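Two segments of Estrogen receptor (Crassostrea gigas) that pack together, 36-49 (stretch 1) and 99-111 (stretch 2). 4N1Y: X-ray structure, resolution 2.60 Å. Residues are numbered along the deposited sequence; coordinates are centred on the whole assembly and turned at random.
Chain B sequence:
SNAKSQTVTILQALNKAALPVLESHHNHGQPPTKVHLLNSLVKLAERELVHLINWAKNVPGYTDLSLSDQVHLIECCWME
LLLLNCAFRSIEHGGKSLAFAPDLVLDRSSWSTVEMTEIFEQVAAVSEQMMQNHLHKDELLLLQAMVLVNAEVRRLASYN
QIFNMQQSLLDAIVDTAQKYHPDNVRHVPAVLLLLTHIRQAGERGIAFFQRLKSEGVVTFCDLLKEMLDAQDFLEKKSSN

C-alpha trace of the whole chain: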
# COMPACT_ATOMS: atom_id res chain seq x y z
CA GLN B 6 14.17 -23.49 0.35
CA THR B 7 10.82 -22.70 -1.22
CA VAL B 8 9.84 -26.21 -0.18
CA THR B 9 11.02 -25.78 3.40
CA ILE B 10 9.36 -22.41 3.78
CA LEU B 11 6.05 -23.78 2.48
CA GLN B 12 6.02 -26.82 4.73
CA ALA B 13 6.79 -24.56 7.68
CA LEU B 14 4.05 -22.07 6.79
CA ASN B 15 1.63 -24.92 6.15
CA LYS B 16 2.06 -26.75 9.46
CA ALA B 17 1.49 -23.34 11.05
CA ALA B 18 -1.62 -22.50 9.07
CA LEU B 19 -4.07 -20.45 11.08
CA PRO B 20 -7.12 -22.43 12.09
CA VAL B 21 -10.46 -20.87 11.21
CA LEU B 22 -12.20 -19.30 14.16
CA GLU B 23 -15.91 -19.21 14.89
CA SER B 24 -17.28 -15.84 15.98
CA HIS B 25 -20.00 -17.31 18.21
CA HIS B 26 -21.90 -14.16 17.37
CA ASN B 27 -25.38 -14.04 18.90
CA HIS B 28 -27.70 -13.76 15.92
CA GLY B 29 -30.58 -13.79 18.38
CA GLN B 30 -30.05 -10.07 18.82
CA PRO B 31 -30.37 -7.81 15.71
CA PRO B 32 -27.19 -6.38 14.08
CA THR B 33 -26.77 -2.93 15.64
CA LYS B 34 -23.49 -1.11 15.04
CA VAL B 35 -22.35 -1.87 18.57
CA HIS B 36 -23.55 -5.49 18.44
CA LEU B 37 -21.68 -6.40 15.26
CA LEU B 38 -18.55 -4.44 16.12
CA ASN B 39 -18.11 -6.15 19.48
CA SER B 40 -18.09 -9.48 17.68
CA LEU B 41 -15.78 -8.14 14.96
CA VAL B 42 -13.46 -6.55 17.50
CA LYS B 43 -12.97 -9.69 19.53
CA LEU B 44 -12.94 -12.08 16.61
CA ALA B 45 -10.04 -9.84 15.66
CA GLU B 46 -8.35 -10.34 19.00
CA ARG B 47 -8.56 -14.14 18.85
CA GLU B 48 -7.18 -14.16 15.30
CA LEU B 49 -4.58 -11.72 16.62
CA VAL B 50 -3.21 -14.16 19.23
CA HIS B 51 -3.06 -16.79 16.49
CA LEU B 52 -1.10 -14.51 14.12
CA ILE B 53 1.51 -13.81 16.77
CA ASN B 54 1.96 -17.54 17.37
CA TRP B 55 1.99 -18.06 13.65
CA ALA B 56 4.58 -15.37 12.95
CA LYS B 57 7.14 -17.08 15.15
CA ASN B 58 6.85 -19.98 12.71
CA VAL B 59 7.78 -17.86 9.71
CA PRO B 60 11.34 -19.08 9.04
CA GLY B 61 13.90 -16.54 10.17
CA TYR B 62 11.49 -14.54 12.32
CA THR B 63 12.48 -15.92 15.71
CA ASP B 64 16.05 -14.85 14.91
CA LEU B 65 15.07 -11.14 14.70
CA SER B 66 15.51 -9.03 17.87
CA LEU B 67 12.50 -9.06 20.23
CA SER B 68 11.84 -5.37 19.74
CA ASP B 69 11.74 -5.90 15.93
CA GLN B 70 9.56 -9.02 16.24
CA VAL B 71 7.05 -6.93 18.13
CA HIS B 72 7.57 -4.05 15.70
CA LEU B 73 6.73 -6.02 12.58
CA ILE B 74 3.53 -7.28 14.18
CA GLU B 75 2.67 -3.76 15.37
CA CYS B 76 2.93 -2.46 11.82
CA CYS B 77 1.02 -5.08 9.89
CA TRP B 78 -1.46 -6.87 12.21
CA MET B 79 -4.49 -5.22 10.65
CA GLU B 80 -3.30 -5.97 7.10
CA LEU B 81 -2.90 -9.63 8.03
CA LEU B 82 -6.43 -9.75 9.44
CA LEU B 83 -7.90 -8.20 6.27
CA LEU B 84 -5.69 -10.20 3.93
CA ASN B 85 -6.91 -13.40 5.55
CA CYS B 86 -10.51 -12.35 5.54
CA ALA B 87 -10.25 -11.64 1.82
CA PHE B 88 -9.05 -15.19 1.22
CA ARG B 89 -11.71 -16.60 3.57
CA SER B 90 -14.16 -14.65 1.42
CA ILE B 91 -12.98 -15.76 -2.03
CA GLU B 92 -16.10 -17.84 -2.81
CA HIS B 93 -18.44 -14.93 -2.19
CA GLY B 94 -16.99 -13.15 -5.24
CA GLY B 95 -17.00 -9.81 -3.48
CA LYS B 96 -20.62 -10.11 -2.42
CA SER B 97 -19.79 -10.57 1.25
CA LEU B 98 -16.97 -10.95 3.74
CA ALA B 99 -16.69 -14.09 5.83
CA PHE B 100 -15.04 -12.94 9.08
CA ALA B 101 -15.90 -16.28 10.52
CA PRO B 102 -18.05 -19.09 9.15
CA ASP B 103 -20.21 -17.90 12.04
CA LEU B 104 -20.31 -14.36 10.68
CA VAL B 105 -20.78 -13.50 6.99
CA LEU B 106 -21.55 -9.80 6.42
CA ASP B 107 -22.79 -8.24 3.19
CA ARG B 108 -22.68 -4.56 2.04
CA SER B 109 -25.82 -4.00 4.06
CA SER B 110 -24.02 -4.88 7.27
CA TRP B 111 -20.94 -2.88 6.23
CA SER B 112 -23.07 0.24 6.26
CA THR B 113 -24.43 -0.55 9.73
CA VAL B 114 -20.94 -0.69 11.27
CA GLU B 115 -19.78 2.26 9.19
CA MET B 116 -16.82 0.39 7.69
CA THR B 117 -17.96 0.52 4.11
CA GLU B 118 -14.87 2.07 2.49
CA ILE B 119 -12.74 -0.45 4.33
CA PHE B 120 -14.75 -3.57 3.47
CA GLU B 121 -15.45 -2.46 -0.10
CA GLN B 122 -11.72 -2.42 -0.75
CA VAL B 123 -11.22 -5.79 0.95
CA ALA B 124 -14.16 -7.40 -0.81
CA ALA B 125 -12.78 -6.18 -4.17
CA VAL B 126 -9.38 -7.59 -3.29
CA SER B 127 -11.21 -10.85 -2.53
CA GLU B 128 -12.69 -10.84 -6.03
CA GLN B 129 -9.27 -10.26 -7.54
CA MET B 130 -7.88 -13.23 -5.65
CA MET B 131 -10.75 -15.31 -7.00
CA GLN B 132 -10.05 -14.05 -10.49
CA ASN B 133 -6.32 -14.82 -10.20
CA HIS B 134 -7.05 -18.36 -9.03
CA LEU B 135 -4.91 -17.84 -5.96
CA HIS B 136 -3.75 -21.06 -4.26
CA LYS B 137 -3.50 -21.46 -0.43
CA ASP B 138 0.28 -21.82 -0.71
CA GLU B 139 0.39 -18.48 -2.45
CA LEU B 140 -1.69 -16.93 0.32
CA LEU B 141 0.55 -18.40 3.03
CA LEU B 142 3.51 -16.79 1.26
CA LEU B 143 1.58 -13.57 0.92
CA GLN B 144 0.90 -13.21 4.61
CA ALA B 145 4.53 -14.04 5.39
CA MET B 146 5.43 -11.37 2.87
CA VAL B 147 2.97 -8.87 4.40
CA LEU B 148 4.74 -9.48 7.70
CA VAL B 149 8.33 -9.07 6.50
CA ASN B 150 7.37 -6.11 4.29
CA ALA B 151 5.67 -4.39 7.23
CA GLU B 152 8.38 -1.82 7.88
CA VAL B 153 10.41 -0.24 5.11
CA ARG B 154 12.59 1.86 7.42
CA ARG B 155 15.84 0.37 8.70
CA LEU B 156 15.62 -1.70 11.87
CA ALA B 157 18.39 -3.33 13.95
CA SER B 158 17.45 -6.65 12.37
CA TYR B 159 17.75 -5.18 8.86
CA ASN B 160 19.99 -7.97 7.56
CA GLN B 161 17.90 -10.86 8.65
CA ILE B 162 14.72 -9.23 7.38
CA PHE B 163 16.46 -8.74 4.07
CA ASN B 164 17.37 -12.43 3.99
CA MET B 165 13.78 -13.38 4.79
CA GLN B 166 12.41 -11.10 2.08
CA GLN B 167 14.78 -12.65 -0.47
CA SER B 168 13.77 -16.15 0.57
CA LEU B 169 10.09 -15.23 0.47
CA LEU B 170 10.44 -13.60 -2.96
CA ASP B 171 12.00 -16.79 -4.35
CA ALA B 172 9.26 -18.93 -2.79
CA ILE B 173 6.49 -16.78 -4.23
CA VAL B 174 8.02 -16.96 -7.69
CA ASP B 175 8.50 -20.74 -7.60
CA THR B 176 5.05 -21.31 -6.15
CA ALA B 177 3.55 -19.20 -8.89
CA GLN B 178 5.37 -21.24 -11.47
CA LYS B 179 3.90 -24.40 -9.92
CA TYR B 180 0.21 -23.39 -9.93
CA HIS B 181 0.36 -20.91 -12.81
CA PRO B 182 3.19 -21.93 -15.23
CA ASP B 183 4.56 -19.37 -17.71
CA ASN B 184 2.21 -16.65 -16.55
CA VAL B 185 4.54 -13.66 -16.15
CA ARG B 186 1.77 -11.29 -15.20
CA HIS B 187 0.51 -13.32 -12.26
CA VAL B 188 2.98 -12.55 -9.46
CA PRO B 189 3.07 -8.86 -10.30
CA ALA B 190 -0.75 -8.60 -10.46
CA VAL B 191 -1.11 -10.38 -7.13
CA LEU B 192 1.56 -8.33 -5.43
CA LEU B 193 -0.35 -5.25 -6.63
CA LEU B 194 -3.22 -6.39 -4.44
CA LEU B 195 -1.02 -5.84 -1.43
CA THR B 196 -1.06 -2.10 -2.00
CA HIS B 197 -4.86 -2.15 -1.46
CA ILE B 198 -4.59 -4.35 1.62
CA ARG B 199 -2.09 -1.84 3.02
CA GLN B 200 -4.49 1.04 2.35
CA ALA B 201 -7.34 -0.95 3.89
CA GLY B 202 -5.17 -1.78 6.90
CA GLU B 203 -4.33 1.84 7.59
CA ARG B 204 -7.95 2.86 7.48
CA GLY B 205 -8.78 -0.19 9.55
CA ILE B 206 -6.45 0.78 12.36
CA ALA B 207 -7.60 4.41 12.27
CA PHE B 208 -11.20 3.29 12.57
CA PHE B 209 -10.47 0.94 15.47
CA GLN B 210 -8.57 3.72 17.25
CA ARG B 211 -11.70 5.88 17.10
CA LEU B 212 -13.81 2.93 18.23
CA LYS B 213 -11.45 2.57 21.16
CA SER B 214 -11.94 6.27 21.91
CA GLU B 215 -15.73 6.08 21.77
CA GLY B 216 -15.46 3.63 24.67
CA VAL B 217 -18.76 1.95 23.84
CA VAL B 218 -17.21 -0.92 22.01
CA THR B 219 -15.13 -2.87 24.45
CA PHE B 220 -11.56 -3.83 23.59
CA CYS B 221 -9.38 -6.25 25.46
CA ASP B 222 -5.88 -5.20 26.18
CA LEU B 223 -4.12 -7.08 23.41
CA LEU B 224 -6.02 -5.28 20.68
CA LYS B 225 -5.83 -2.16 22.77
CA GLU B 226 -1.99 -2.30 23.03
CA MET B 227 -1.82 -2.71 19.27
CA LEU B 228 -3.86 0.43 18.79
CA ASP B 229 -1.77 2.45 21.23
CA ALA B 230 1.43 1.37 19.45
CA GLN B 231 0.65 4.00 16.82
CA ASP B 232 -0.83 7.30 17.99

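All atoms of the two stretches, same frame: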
# COMPACT_ATOMS: atom_id res chain seq x y z
N HIS B 36 -23.47 -4.04 18.32
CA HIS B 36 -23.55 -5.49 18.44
C HIS B 36 -22.61 -6.23 17.49
O HIS B 36 -21.92 -7.17 17.90
CB HIS B 36 -24.97 -5.99 18.19
CG HIS B 36 -25.14 -7.46 18.45
ND1 HIS B 36 -24.71 -8.06 19.61
CD2 HIS B 36 -25.69 -8.44 17.69
CE1 HIS B 36 -24.99 -9.35 19.56
NE2 HIS B 36 -25.58 -9.61 18.41
N LEU B 37 -22.57 -5.79 16.24
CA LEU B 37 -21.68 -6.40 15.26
C LEU B 37 -20.23 -6.11 15.58
O LEU B 37 -19.39 -7.02 15.55
CB LEU B 37 -22.00 -5.90 13.85
CG LEU B 37 -23.31 -6.34 13.18
CD1 LEU B 37 -23.45 -5.69 11.82
CD2 LEU B 37 -23.34 -7.85 13.04
N LEU B 38 -19.93 -4.85 15.86
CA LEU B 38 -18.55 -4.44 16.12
C LEU B 38 -17.92 -5.15 17.32
O LEU B 38 -16.72 -5.42 17.30
CB LEU B 38 -18.48 -2.94 16.34
CG LEU B 38 -18.55 -2.09 15.07
CD1 LEU B 38 -18.42 -0.60 15.38
CD2 LEU B 38 -17.48 -2.56 14.12
N ASN B 39 -18.71 -5.49 18.33
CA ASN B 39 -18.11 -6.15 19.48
C ASN B 39 -17.71 -7.57 19.08
O ASN B 39 -16.69 -8.07 19.53
CB ASN B 39 -19.04 -6.16 20.73
CG ASN B 39 -19.05 -4.82 21.49
OD1 ASN B 39 -18.11 -4.04 21.42
ND2 ASN B 39 -20.13 -4.56 22.24
N SER B 40 -18.46 -8.16 18.16
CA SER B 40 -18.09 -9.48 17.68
C SER B 40 -16.88 -9.35 16.76
O SER B 40 -15.91 -10.10 16.90
CB SER B 40 -19.25 -10.16 16.95
OG SER B 40 -20.31 -10.45 17.84
N LEU B 41 -16.92 -8.38 15.85
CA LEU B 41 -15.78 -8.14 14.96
C LEU B 41 -14.51 -7.81 15.72
O LEU B 41 -13.44 -8.32 15.41
CB LEU B 41 -16.08 -7.02 13.96
CG LEU B 41 -17.13 -7.30 12.89
CD1 LEU B 41 -17.38 -6.06 12.04
CD2 LEU B 41 -16.72 -8.49 12.01
N VAL B 42 -14.63 -6.96 16.73
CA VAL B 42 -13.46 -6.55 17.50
C VAL B 42 -12.80 -7.72 18.20
O VAL B 42 -11.58 -7.82 18.22
CB VAL B 42 -13.83 -5.49 18.56
CG1 VAL B 42 -12.84 -5.49 19.72
CG2 VAL B 42 -13.95 -4.13 17.93
N LYS B 43 -13.60 -8.61 18.78
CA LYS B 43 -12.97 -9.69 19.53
C LYS B 43 -12.68 -10.93 18.70
O LYS B 43 -11.81 -11.73 19.07
CB LYS B 43 -13.79 -9.99 20.76
CG LYS B 43 -12.85 -9.64 21.86
CD LYS B 43 -13.35 -9.45 23.27
CE LYS B 43 -12.12 -8.92 23.92
NZ LYS B 43 -11.67 -7.66 23.14
N LEU B 44 -13.34 -11.06 17.56
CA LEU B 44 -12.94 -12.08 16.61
C LEU B 44 -11.53 -11.69 16.20
O LEU B 44 -10.64 -12.54 16.08
CB LEU B 44 -13.88 -12.12 15.42
CG LEU B 44 -13.59 -13.27 14.46
CD1 LEU B 44 -13.64 -14.60 15.18
CD2 LEU B 44 -14.57 -13.23 13.32
N ALA B 45 -11.33 -10.38 16.05
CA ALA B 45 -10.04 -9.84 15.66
C ALA B 45 -8.98 -10.18 16.68
O ALA B 45 -7.87 -10.54 16.32
CB ALA B 45 -10.13 -8.35 15.49
N GLU B 46 -9.33 -10.07 17.95
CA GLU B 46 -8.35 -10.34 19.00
C GLU B 46 -7.95 -11.82 19.07
O GLU B 46 -6.78 -12.13 19.32
CB GLU B 46 -8.87 -9.86 20.35
CG GLU B 46 -7.97 -8.77 20.87
CD GLU B 46 -8.20 -8.42 22.31
OE1 GLU B 46 -7.69 -9.15 23.19
OE2 GLU B 46 -8.88 -7.40 22.55
N ARG B 47 -8.89 -12.72 18.83
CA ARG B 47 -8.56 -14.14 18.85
C ARG B 47 -7.66 -14.46 17.65
O ARG B 47 -6.66 -15.16 17.78
CB ARG B 47 -9.83 -14.99 18.84
CG ARG B 47 -10.72 -14.74 20.04
CD ARG B 47 -11.69 -15.90 20.31
NE ARG B 47 -12.25 -16.43 19.06
CZ ARG B 47 -12.59 -17.70 18.86
NH1 ARG B 47 -12.44 -18.59 19.83
NH2 ARG B 47 -13.08 -18.07 17.69
N GLU B 48 -7.98 -13.90 16.49
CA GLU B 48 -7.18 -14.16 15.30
C GLU B 48 -5.82 -13.48 15.52
O GLU B 48 -4.80 -13.92 14.99
CB GLU B 48 -7.89 -13.68 14.01
CG GLU B 48 -9.31 -14.30 13.79
CD GLU B 48 -10.06 -13.83 12.52
OE1 GLU B 48 -9.81 -12.71 12.03
OE2 GLU B 48 -10.96 -14.58 12.06
N LEU B 49 -5.81 -12.42 16.32
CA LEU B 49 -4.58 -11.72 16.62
C LEU B 49 -3.58 -12.58 17.42
O LEU B 49 -2.40 -12.63 17.08
CB LEU B 49 -4.88 -10.43 17.38
CG LEU B 49 -3.72 -9.44 17.54
CD1 LEU B 49 -3.07 -9.14 16.20
CD2 LEU B 49 -4.19 -8.15 18.21
N ALA B 99 -16.54 -13.06 4.82
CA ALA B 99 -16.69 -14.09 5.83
C ALA B 99 -15.64 -13.92 6.92
O ALA B 99 -14.53 -14.46 6.80
CB ALA B 99 -16.61 -15.46 5.19
N PHE B 100 -15.97 -13.18 7.97
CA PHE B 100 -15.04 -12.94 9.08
C PHE B 100 -14.85 -14.21 9.88
O PHE B 100 -13.76 -14.53 10.35
CB PHE B 100 -15.55 -11.81 9.95
CG PHE B 100 -15.71 -10.54 9.20
CD1 PHE B 100 -14.62 -9.73 8.95
CD2 PHE B 100 -16.95 -10.17 8.70
CE1 PHE B 100 -14.76 -8.56 8.22
CE2 PHE B 100 -17.10 -9.01 7.97
CZ PHE B 100 -16.01 -8.20 7.73
N ALA B 101 -15.94 -14.94 10.00
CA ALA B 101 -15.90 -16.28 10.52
C ALA B 101 -16.96 -17.03 9.72
O ALA B 101 -17.77 -16.40 9.05
CB ALA B 101 -16.19 -16.30 12.02
N PRO B 102 -16.93 -18.37 9.76
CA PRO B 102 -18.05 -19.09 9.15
C PRO B 102 -19.35 -18.65 9.83
O PRO B 102 -20.43 -18.55 9.23
CB PRO B 102 -17.74 -20.56 9.45
CG PRO B 102 -16.29 -20.61 9.76
CD PRO B 102 -15.91 -19.27 10.32
N ASP B 103 -19.18 -18.34 11.11
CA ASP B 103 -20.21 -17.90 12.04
C ASP B 103 -20.72 -16.48 11.75
O ASP B 103 -21.69 -16.04 12.36
CB ASP B 103 -19.57 -17.95 13.43
CG ASP B 103 -20.52 -18.27 14.53
OD1 ASP B 103 -21.70 -17.86 14.45
OD2 ASP B 103 -20.09 -18.95 15.48
N LEU B 104 -20.07 -15.79 10.82
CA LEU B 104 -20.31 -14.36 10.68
C LEU B 104 -20.02 -13.82 9.28
O LEU B 104 -18.97 -13.21 9.05
CB LEU B 104 -19.47 -13.60 11.70
CG LEU B 104 -19.83 -12.13 11.87
CD1 LEU B 104 -21.29 -12.10 12.29
CD2 LEU B 104 -18.94 -11.48 12.91
N VAL B 105 -20.93 -14.05 8.34
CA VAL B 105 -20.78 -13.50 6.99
C VAL B 105 -21.60 -12.22 6.82
O VAL B 105 -22.82 -12.24 6.93
CB VAL B 105 -21.22 -14.51 5.94
CG1 VAL B 105 -20.99 -13.95 4.55
CG2 VAL B 105 -20.46 -15.81 6.13
N LEU B 106 -20.92 -11.12 6.53
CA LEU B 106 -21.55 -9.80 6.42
C LEU B 106 -21.53 -9.23 5.00
O LEU B 106 -20.48 -9.15 4.36
CB LEU B 106 -20.87 -8.81 7.37
CG LEU B 106 -20.79 -9.20 8.84
CD1 LEU B 106 -20.18 -8.05 9.62
CD2 LEU B 106 -22.17 -9.52 9.36
N ASP B 107 -22.70 -8.85 4.52
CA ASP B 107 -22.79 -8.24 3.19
C ASP B 107 -22.82 -6.70 3.31
O ASP B 107 -22.89 -6.17 4.43
CB ASP B 107 -24.04 -8.79 2.49
CG ASP B 107 -24.08 -8.48 1.00
OD1 ASP B 107 -23.27 -7.65 0.53
OD2 ASP B 107 -24.91 -9.12 0.30
N ARG B 108 -22.81 -6.02 2.16
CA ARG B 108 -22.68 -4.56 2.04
C ARG B 108 -23.64 -3.86 2.98
O ARG B 108 -23.35 -2.79 3.52
CB ARG B 108 -22.89 -4.09 0.60
CG ARG B 108 -22.23 -5.04 -0.38
CD ARG B 108 -21.95 -4.54 -1.79
NE ARG B 108 -20.75 -5.21 -2.27
CZ ARG B 108 -19.70 -4.62 -2.85
NH1 ARG B 108 -19.69 -3.31 -3.08
NH2 ARG B 108 -18.67 -5.36 -3.21
N SER B 109 -24.82 -4.46 3.12
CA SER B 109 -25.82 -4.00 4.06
C SER B 109 -25.26 -3.85 5.46
O SER B 109 -25.38 -2.80 6.09
CB SER B 109 -26.99 -4.97 4.06
OG SER B 109 -27.21 -5.49 2.77
N SER B 110 -24.61 -4.91 5.94
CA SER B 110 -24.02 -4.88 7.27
C SER B 110 -22.88 -3.86 7.33
O SER B 110 -22.72 -3.16 8.34
CB SER B 110 -23.50 -6.26 7.67
OG SER B 110 -24.54 -7.22 7.68
N TRP B 111 -22.10 -3.77 6.25
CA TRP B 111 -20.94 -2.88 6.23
C TRP B 111 -21.36 -1.46 6.52
O TRP B 111 -20.65 -0.71 7.20
CB TRP B 111 -20.21 -2.90 4.88
CG TRP B 111 -19.82 -4.25 4.35
CD1 TRP B 111 -19.84 -5.45 5.03
CD2 TRP B 111 -19.32 -4.54 3.04
NE1 TRP B 111 -19.40 -6.46 4.20
CE2 TRP B 111 -19.07 -5.93 2.98
CE3 TRP B 111 -19.06 -3.75 1.91
CZ2 TRP B 111 -18.58 -6.55 1.83
CZ3 TRP B 111 -18.58 -4.37 0.77
CH2 TRP B 111 -18.34 -5.75 0.74

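No hydrogen bond or salt bridge joins these two stretches; the contact is one of shape, burying 383 Å² in total. A helix, 36-49, presents one stripe of side chains, Leu37, Leu41, Leu44 and Glu48, three or four residues apart and so along one face, with Ser40 beside Leu41. Against it lies a bent piece of chain: Phe100 at a corner, a type I turn from Ala101 to Leu104, a short strand and the first turn of a helix. Helix and strand axes come no nearer than 11.2 Å and run at 125° to each other, a gap wide enough for leucines to fill from both sides.

Leu41 is the central bump. Its CA-to-CB bond points sideways, but the m, t rotamer brings the end of the side chain nearer the second stretch. Leu41 CD2 settles over one face of the Phe100 ring, 3.8 Å from the centroid and 17° off the ring normal, a CH-pi contact whose closest pair is Leu41 CD2 to CG of Phe100 at 3.6 Å. The same Leu41 CD2 lies 3.8 Å from CD2 of Leu104, so it sits in a hollow with the aromatic face and a leucine methyl as walls. Both Leu41 CD1 and Leu41 CD2 lie 4.2 Å from CD1 of Leu106. A branched, flexible side chain suits a site that must touch three neighbours.

One turn earlier, Leu37 repeats the m, t shape and reaches between strand and helix: its CD2 is 4.2 Å from CD2 of Leu106, and its CD1 is 4.2 Å from CB of Ser110. Serine is small, and it meets the methyl through its CB. Ser40 is similarly modest on the helix side, offering its CB to CD2 of Leu104 at 4.3 Å while its hydroxyl is satisfied elsewhere in the structure.

Leu44 takes the other common leucine shape, t, p, and closes on the corner. Leu44 CD2 packs 3.7 Å from CB of Ala101 and 3.8 Å from CB of Phe100, and lies 3.3 Å from the backbone O of Phe100. Alanine's lone methyl gives a shallow surface for this close approach.

The rule weakens at Glu48, where OE2 comes within 3.3 Å of O of Phe100; both are acceptors, so the proximity is no bond. Alternation supplies the rest of the pattern: Leu104 and Leu106 point toward the helix, whereas Val105 between them is exposed and out of its reach.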